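Local coordinates for pyoverdine biosynthesis protein PvcB (Pseudomonas aeruginosa, PDB 4YLM) that catalyses the iron- and 2-oxoglutarate-dependent oxidation of tyrosine isonitrile on the way to paerucumarin, probably desaturating its side chain to the 2-isocyanoprop-2-enoate, at residues A[54-59]-A[188-193]. Sequence-based numbering, arbitrary orientation.
Sequences SHHLLL and PRREFP
In this TauD/TfdA-type, cupin-clan oxygenase, the link between helix 45-55 and core strand 57-60 meets the loop that precedes strand 193-195, where the imidazole of His56 meets Arg190 and Phe192. His56, with positive phi (73°), is the first residue past the helix to leave helical geometry and turns the chain into strand 57-60. Its ring reaches the loop through CE1, which lies 4.2 Å from Phe192 CZ at an oblique approach. The guanidinium of Arg190 arrives at the rim of the imidazole, near its plane, with NH2 4.4 Å from the same CE1. No hydrogen bond joins the two segments, and only 97 Å² is buried, yet all three residues are buried. Asp255, on the adjacent strand 251-255, is hydrogen-bonded through OD2 to His56 ND1; its ion pair with Arg190 NH2 is long and weak. Arg190 NH1 bonds to the carbonyl of Arg53 in helix 45-55, tying the loop to that helix. A second subunit closes in, its Arg35 packing on His56. Within the loop, chi1 near +60° (59°) runs the ring of Phe192 out alongside the Arg190 side chain, placing CE2 3.6 Å above the guanidinium plane, over its centre.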
# COMPACT_ATOMS: atom_id res chain seq x y z
N SER A 54 0.59 4.82 10.85
CA SER A 54 0.19 6.23 10.88
C SER A 54 -0.90 6.52 11.93
O SER A 54 -0.94 7.61 12.51
CB SER A 54 -0.31 6.67 9.51
OG SER A 54 -1.44 5.86 9.15
N HIS A 55 -1.76 5.54 12.18
CA HIS A 55 -2.81 5.69 13.18
C HIS A 55 -2.39 5.08 14.52
O HIS A 55 -3.04 5.33 15.54
CB HIS A 55 -4.10 5.02 12.71
CG HIS A 55 -4.73 5.65 11.50
ND1 HIS A 55 -5.50 6.79 11.56
CD2 HIS A 55 -4.73 5.27 10.20
CE1 HIS A 55 -5.94 7.09 10.36
NE2 HIS A 55 -5.47 6.19 9.51
N HIS A 56 -1.34 4.25 14.51
CA HIS A 56 -0.72 3.66 15.71
C HIS A 56 -1.49 2.55 16.42
O HIS A 56 -0.90 1.69 17.07
CB HIS A 56 -0.28 4.75 16.71
CG HIS A 56 0.53 5.83 16.07
ND1 HIS A 56 1.67 5.57 15.34
CD2 HIS A 56 0.36 7.18 16.04
CE1 HIS A 56 2.17 6.71 14.88
NE2 HIS A 56 1.39 7.70 15.28
N LEU A 57 -2.82 2.58 16.33
CA LEU A 57 -3.63 1.56 16.97
C LEU A 57 -4.84 1.24 16.10
O LEU A 57 -5.67 2.12 15.84
CB LEU A 57 -4.11 2.03 18.36
CG LEU A 57 -4.86 1.01 19.22
CD1 LEU A 57 -4.00 -0.23 19.50
CD2 LEU A 57 -5.35 1.61 20.56
N LEU A 58 -4.94 0.00 15.62
CA LEU A 58 -6.09 -0.39 14.82
C LEU A 58 -6.98 -1.33 15.63
O LEU A 58 -6.49 -2.24 16.30
CB LEU A 58 -5.67 -1.11 13.54
CG LEU A 58 -4.56 -0.48 12.69
CD1 LEU A 58 -4.35 -1.31 11.41
CD2 LEU A 58 -4.92 0.96 12.33
N LEU A 59 -8.29 -1.11 15.55
CA LEU A 59 -9.25 -2.02 16.15
C LEU A 59 -10.09 -2.57 15.02
O LEU A 59 -10.83 -1.83 14.38
CB LEU A 59 -10.13 -1.28 17.17
CG LEU A 59 -11.40 -2.00 17.63
CD1 LEU A 59 -11.06 -3.37 18.23
CD2 LEU A 59 -12.21 -1.14 18.65
N PRO A 188 12.75 4.89 15.88
CA PRO A 188 13.98 4.22 15.44
C PRO A 188 14.04 3.87 13.95
O PRO A 188 15.10 3.47 13.47
CB PRO A 188 14.03 2.95 16.31
CG PRO A 188 12.57 2.68 16.65
CD PRO A 188 11.97 4.06 16.83
N ARG A 189 12.94 4.02 13.22
CA ARG A 189 12.98 3.82 11.77
C ARG A 189 12.55 5.07 11.02
O ARG A 189 13.07 5.37 9.96
CB ARG A 189 12.10 2.63 11.35
CG ARG A 189 12.69 1.28 11.74
CD ARG A 189 13.99 1.06 10.96
NE ARG A 189 14.89 0.12 11.63
CZ ARG A 189 14.79 -1.20 11.51
NH1 ARG A 189 13.84 -1.71 10.75
NH2 ARG A 189 15.65 -2.00 12.14
N ARG A 190 11.63 5.83 11.61
CA ARG A 190 10.92 6.87 10.87
C ARG A 190 11.17 8.27 11.41
O ARG A 190 10.58 9.24 10.93
CB ARG A 190 9.42 6.55 10.83
CG ARG A 190 9.10 5.28 10.03
CD ARG A 190 7.59 5.10 9.92
NE ARG A 190 6.98 4.61 11.15
CZ ARG A 190 5.78 4.97 11.59
NH1 ARG A 190 5.08 5.88 10.92
NH2 ARG A 190 5.27 4.43 12.69
N GLU A 191 12.05 8.36 12.41
CA GLU A 191 12.64 9.63 12.85
C GLU A 191 11.81 10.58 13.70
O GLU A 191 12.38 11.41 14.42
CB GLU A 191 13.24 10.41 11.66
CG GLU A 191 14.51 9.81 11.12
CD GLU A 191 15.64 9.90 12.14
OE1 GLU A 191 15.96 11.03 12.59
OE2 GLU A 191 16.20 8.84 12.49
N PHE A 192 10.49 10.49 13.66
CA PHE A 192 9.68 11.49 14.36
C PHE A 192 9.82 11.37 15.88
O PHE A 192 10.13 10.30 16.38
CB PHE A 192 8.21 11.45 13.93
CG PHE A 192 7.54 10.12 14.15
CD1 PHE A 192 6.90 9.85 15.35
CD2 PHE A 192 7.53 9.15 13.16
CE1 PHE A 192 6.26 8.62 15.56
CE2 PHE A 192 6.91 7.92 13.35
CZ PHE A 192 6.26 7.66 14.55
N PRO A 193 9.60 12.48 16.60
CA PRO A 193 9.74 12.46 18.07
C PRO A 193 8.74 11.55 18.77
O PRO A 193 7.54 11.56 18.48
CB PRO A 193 9.48 13.93 18.47
CG PRO A 193 9.88 14.72 17.26
CD PRO A 193 9.44 13.86 16.08